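Local coordinates for CrtC domain-containing protein (Fusarium vanettenii 77-13-4, PDB 7A0Q), which probably acts as kievitone hydratase, a fungal lyase that adds water to the prenyl side chain of the bean phytoalexin kievitone and so detoxifies it, at residues Tyr64-Thr68 / Ala195-Ser201; Glu175-Ser180 / Lys232-Trp236. All coordinates share one frame; numbering follows the deposited sequence. Where two conformers were deposited one is given.

Contact 1 (Tyr64-Thr68 / Ala195-Ser201); sequences YITTT and AIDPAKS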
loop_
_atom_site.group_PDB
_atom_site.type_symbol
_atom_site.label_atom_id
_atom_site.label_comp_id
_atom_site.label_asym_id
_atom_site.label_seq_id
_atom_site.Cartn_x
_atom_site.Cartn_y
_atom_site.Cartn_z
ATOM N N TYR A 64 -0.066 0.508 -10.266
ATOM C CA TYR A 64 0.007 -0.613 -11.192
ATOM C C TYR A 64 -0.159 -0.033 -12.590
ATOM O O TYR A 64 -1.259 0.387 -12.959
ATOM C CB TYR A 64 -1.086 -1.629 -10.871
ATOM C CG TYR A 64 -1.072 -2.133 -9.438
ATOM C CD1 TYR A 64 -1.719 -1.435 -8.421
ATOM C CD2 TYR A 64 -0.406 -3.312 -9.111
ATOM C CE1 TYR A 64 -1.705 -1.909 -7.108
ATOM C CE2 TYR A 64 -0.385 -3.793 -7.823
ATOM C CZ TYR A 64 -1.032 -3.092 -6.824
ATOM O OH TYR A 64 -0.987 -3.605 -5.555
ATOM N N ILE A 65 0.931 0.003 -13.359
ATOM C CA ILE A 65 1.041 0.865 -14.532
ATOM C C ILE A 65 1.172 0.015 -15.793
ATOM O O ILE A 65 1.943 -0.948 -15.818
ATOM C CB ILE A 65 2.249 1.814 -14.404
ATOM C CG1 ILE A 65 1.955 2.937 -13.397
ATOM C CG2 ILE A 65 2.641 2.378 -15.771
ATOM C CD1 ILE A 65 3.186 3.685 -12.953
ATOM N N THR A 66 0.407 0.364 -16.825
ATOM C CA THR A 66 0.742 0.027 -18.205
ATOM C C THR A 66 1.096 1.329 -18.910
ATOM O O THR A 66 0.339 2.300 -18.823
ATOM C CB THR A 66 -0.414 -0.662 -18.937
ATOM O OG1 THR A 66 -0.888 -1.779 -18.174
ATOM C CG2 THR A 66 0.048 -1.155 -20.313
ATOM N N THR A 67 2.255 1.361 -19.579
ATOM C CA THR A 67 2.646 2.553 -20.312
ATOM C C THR A 67 1.994 2.557 -21.694
ATOM O O THR A 67 1.401 1.564 -22.128
ATOM C CB THR A 67 4.162 2.636 -20.460
ATOM O OG1 THR A 67 4.610 1.506 -21.214
ATOM C CG2 THR A 67 4.857 2.649 -19.088
ATOM N N THR A 68 2.109 3.697 -22.386
ATOM C CA THR A 68 1.521 3.791 -23.717
ATOM C C THR A 68 2.258 2.926 -24.730
ATOM O O THR A 68 1.699 2.646 -25.797
ATOM C CB THR A 68 1.473 5.244 -24.199
ATOM O OG1 THR A 68 2.788 5.816 -24.202
ATOM C CG2 THR A 68 0.567 6.067 -23.300
ATOM N N ALA A 195 5.091 7.361 -20.821
ATOM C CA ALA A 195 3.794 7.901 -20.426
ATOM C C ALA A 195 2.876 6.798 -19.915
ATOM O O ALA A 195 2.787 5.716 -20.502
ATOM C CB ALA A 195 3.121 8.615 -21.600
ATOM N N ILE A 196 2.188 7.086 -18.815
ATOM C CA ILE A 196 1.243 6.143 -18.231
ATOM C C ILE A 196 -0.036 6.130 -19.058
ATOM O O ILE A 196 -0.559 7.186 -19.431
ATOM C CB ILE A 196 0.959 6.521 -16.769
ATOM C CG1 ILE A 196 2.232 6.334 -15.935
ATOM C CG2 ILE A 196 -0.198 5.692 -16.194
ATOM C CD1 ILE A 196 2.115 6.875 -14.494
ATOM N N ASP A 197 -0.551 4.930 -19.344
ATOM C CA ASP A 197 -1.830 4.794 -20.031
ATOM C C ASP A 197 -2.941 4.764 -18.987
ATOM O O ASP A 197 -3.101 3.741 -18.299
ATOM C CB ASP A 197 -1.858 3.529 -20.882
ATOM C CG ASP A 197 -3.155 3.363 -21.663
ATOM O OD1 ASP A 197 -4.121 4.113 -21.422
ATOM O OD2 ASP A 197 -3.200 2.470 -22.532
ATOM N N PRO A 198 -3.747 5.820 -18.852
ATOM C CA PRO A 198 -4.772 5.821 -17.792
ATOM C C PRO A 198 -5.862 4.774 -17.986
ATOM O O PRO A 198 -6.557 4.445 -17.019
ATOM C CB PRO A 198 -5.349 7.239 -17.850
ATOM C CG PRO A 198 -5.069 7.709 -19.254
ATOM C CD PRO A 198 -3.809 7.017 -19.708
ATOM N N ALA A 199 -6.043 4.227 -19.190
ATOM C CA ALA A 199 -7.057 3.197 -19.356
ATOM C C ALA A 199 -6.612 1.847 -18.814
ATOM O O ALA A 199 -7.456 0.971 -18.591
ATOM C CB ALA A 199 -7.433 3.062 -20.838
ATOM N N LYS A 200 -5.312 1.657 -18.589
ATOM C CA LYS A 200 -4.774 0.351 -18.243
ATOM C C LYS A 200 -3.847 0.450 -17.039
ATOM O O LYS A 200 -2.859 -0.275 -16.928
ATOM C CB LYS A 200 -4.074 -0.272 -19.448
ATOM C CG LYS A 200 -5.072 -0.623 -20.554
ATOM C CD LYS A 200 -4.399 -1.129 -21.816
ATOM C CE LYS A 200 -5.450 -1.551 -22.847
ATOM N NZ LYS A 200 -4.834 -1.984 -24.133
ATOM N N SER A 201 -4.191 1.333 -16.103
ATOM C CA SER A 201 -3.383 1.599 -14.918
ATOM C C SER A 201 -4.329 1.883 -13.751
ATOM O O SER A 201 -5.490 2.247 -13.945
ATOM C CB SER A 201 -2.463 2.813 -15.124
ATOM O OG SER A 201 -1.500 2.590 -16.159
HETATM O O HOH W 1 -1.028 0.979 -23.361
HETATM O O HOH W 2 5.230 5.482 -23.089
#

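Contact 2 (Glu175-Ser180 / Lys232-Trp236); sequences EFGLPS and KISAW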
loop_
_atom_site.group_PDB
_atom_site.type_symbol
_atom_site.label_atom_id
_atom_site.label_comp_id
_atom_site.label_asym_id
_atom_site.label_seq_id
_atom_site.Cartn_x
_atom_site.Cartn_y
_atom_site.Cartn_z
ATOM N N GLU A 175 -7.049 4.314 9.135
ATOM C CA GLU A 175 -6.498 3.944 7.837
ATOM C C GLU A 175 -7.605 3.806 6.800
ATOM O O GLU A 175 -8.615 3.144 7.051
ATOM C CB GLU A 175 -5.713 2.622 7.934
ATOM C CG GLU A 175 -5.066 2.186 6.599
ATOM C CD GLU A 175 -4.723 0.697 6.545
ATOM O OE1 GLU A 175 -5.157 -0.070 7.439
ATOM O OE2 GLU A 175 -4.039 0.279 5.588
ATOM N N PHE A 176 -7.403 4.409 5.621
ATOM C CA PHE A 176 -8.268 4.133 4.480
ATOM C C PHE A 176 -7.426 3.908 3.231
ATOM O O PHE A 176 -6.323 4.441 3.087
ATOM C CB PHE A 176 -9.323 5.242 4.241
ATOM C CG PHE A 176 -8.755 6.606 3.914
ATOM C CD1 PHE A 176 -8.535 7.545 4.925
ATOM C CD2 PHE A 176 -8.519 6.977 2.601
ATOM C CE1 PHE A 176 -8.055 8.805 4.637
ATOM C CE2 PHE A 176 -8.029 8.246 2.310
ATOM C CZ PHE A 176 -7.795 9.151 3.329
ATOM N N GLY A 177 -7.958 3.074 2.349
ATOM C CA GLY A 177 -7.339 2.796 1.063
ATOM C C GLY A 177 -8.255 3.263 -0.051
ATOM O O GLY A 177 -9.475 3.118 0.038
ATOM N N LEU A 178 -7.659 3.833 -1.096
ATOM C CA LEU A 178 -8.382 4.178 -2.315
ATOM C C LEU A 178 -7.837 3.247 -3.386
ATOM O O LEU A 178 -6.739 3.485 -3.908
ATOM C CB LEU A 178 -8.149 5.646 -2.690
ATOM C CG LEU A 178 -8.452 6.629 -1.556
ATOM C CD1 LEU A 178 -8.114 8.077 -1.919
ATOM C CD2 LEU A 178 -9.898 6.494 -1.091
ATOM N N PRO A 179 -8.538 2.149 -3.723
ATOM C CA PRO A 179 -7.853 1.002 -4.354
ATOM C C PRO A 179 -7.512 1.117 -5.834
ATOM O O PRO A 179 -6.484 0.581 -6.262
ATOM C CB PRO A 179 -8.837 -0.160 -4.144
ATOM C CG PRO A 179 -9.819 0.321 -3.164
ATOM C CD PRO A 179 -9.895 1.802 -3.272
ATOM N N SER A 180 -8.338 1.811 -6.614
ATOM C CA SER A 180 -8.237 1.761 -8.071
ATOM C C SER A 180 -8.375 3.153 -8.672
ATOM O O SER A 180 -9.181 3.390 -9.578
ATOM C CB SER A 180 -9.294 0.816 -8.637
ATOM O OG SER A 180 -9.024 -0.513 -8.241
ATOM N N LYS A 232 -11.940 -5.566 -2.967
ATOM C CA LYS A 232 -10.637 -4.999 -2.647
ATOM C C LYS A 232 -10.334 -5.365 -1.205
ATOM O O LYS A 232 -11.148 -5.100 -0.312
ATOM C CB LYS A 232 -10.618 -3.475 -2.841
ATOM C CG LYS A 232 -11.042 -3.002 -4.238
ATOM C CD LYS A 232 -10.098 -3.560 -5.311
ATOM C CE LYS A 232 -10.509 -3.117 -6.702
ATOM N NZ LYS A 232 -9.686 -3.787 -7.768
ATOM N N ILE A 233 -9.182 -5.984 -0.976
ATOM C CA ILE A 233 -8.871 -6.590 0.313
ATOM C C ILE A 233 -7.671 -5.886 0.931
ATOM O O ILE A 233 -6.622 -5.758 0.293
ATOM C CB ILE A 233 -8.581 -8.090 0.173
ATOM C CG1 ILE A 233 -9.761 -8.775 -0.507
ATOM C CG2 ILE A 233 -8.278 -8.703 1.553
ATOM C CD1 ILE A 233 -9.516 -10.231 -0.797
ATOM N N SER A 234 -7.817 -5.489 2.196
ATOM C CA SER A 234 -6.738 -4.892 2.981
ATOM C C SER A 234 -6.625 -5.710 4.261
ATOM O O SER A 234 -7.517 -5.660 5.107
ATOM C CB SER A 234 -7.048 -3.421 3.275
ATOM O OG SER A 234 -6.109 -2.825 4.146
ATOM N N ALA A 235 -5.559 -6.507 4.385
ATOM C CA ALA A 235 -5.480 -7.529 5.426
ATOM C C ALA A 235 -4.245 -7.322 6.286
ATOM O O ALA A 235 -3.139 -7.160 5.763
ATOM C CB ALA A 235 -5.445 -8.935 4.807
ATOM N N TRP A 236 -4.428 -7.398 7.606
ATOM C CA TRP A 236 -3.351 -7.174 8.565
ATOM C C TRP A 236 -3.124 -8.411 9.426
ATOM O O TRP A 236 -4.080 -9.006 9.937
ATOM C CB TRP A 236 -3.675 -6.010 9.506
ATOM C CG TRP A 236 -3.596 -4.634 8.896
ATOM C CD1 TRP A 236 -4.614 -3.936 8.324
ATOM C CD2 TRP A 236 -2.450 -3.782 8.872
ATOM N NE1 TRP A 236 -4.162 -2.692 7.907
ATOM C CE2 TRP A 236 -2.834 -2.577 8.235
ATOM C CE3 TRP A 236 -1.124 -3.927 9.306
ATOM C CZ2 TRP A 236 -1.944 -1.521 8.045
ATOM C CZ3 TRP A 236 -0.246 -2.876 9.122
ATOM C CH2 TRP A 236 -0.658 -1.687 8.493
HETATM O O HOH W 3 -6.364 -0.141 3.232
HETATM O O HOH W 4 -9.115 -2.357 -10.370
#

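Contact 1 (Tyr64-Thr68 / Ala195-Ser201)
In the N-terminal lipocalin-like domain, the end of strand 58-66 is tied to the connection between strands 192-195 and 202-210, where Thr67 and Ile196 form a single beta bridge and an Asx turn at Asp197 follows. On the bridged side the backbone bonds are short: Asp197 N gives to Thr66 O at 2.8 Å in the carbonyl plane, and Thr68 N gives to Ala195 O at 2.8 Å. Beyond the turn, side chains take over. Thr66 OG1, placed beside its own backbone N and anti to the carbonyl carbon (chi1 -52°), donates to Lys200 O at 2.8 Å, likewise in the carbonyl plane; Gln72 is a second partner of this hydroxyl. Ser201 OG accepts from Thr66 N at 3.0 Å and donates to Asp197 O, 45° above that carbonyl plane. Lys200 N comes to Asp197 O from the opposite face, so two donors hold this carbonyl. Away from these bonds the buried side chains of Ile65 and Ile196 cross at about a right angle, Ile65 CD1 meeting Ile196 CD1 at 3.7 Å, and both also pack on Ile149 of strand 145-152. Within the Asx turn Ala199 N reaches Asp197 OD1 from above the carboxylate plane, while a water donates to both Asp197 OD2 and Thr67 O, 2.8 Å from each.

Contact 2 (Glu175-Ser180 / Lys232-Trp236)
Glu175 stretches out from its strand with CG anti to the backbone N (chi1 -178°) and an extended chain beyond, while Trp236 swings its indole beside its own backbone N, and the carboxylate meets the ring edge where the two lipocalin-like domains face each other. Strand 175-179 of the N-terminal domain and strand 232-236 of the C-terminal eight-stranded barrel run roughly antiparallel, but their axes come no closer than 8.8 Å, and side chains bridge the gap. Trp236 NE1 donates to Glu175 OE1 at 2.8 Å, OE1 accepting through its syn lone pair; the oxygen sits 17° out of the indole plane, and carboxylate and ring planes are 71° apart. Glu175 OE2 lies close to the carboxylate of Asp206. A water donates to Ser234 OG and, weakly, to Glu175 OE2; Ser234 OG is further bonded to Asn160 and Trp221. At the other end the Lys232 chain bends about its CB-CG bond, is extended beyond, and carries its methylenes slantwise across the CB-CG side of Pro179, with Lys232 CG 3.6 Å from Pro179 CB. The ammonium is engaged by His225. In the Ser180 conformer given, one water joins the two segments here, lying 2.8 Å from Ser180 OG and accepting from Lys232 NZ at 3.0 Å.

The two contacts lie with centres about 21 Å apart and nearest atoms about 5 Å apart, without touching. Their segments alternate along the chain: 64-68, 175-180, 195-201, then 232-236. Contact 1 stays within the N-terminal lipocalin-like domain, near one end of its strands, whereas contact 2 leaves that domain and reaches strand 232-240 of the C-terminal barrel. Strand 202-210 relates them: it begins right after the loop of contact 1, pairs with strand 58-66, and pairs also with strand 171-189, which carries segment 175-180. One contact thus fastens a strand end to a loop within one domain, and the other joins the two domains through buried side chains and waters.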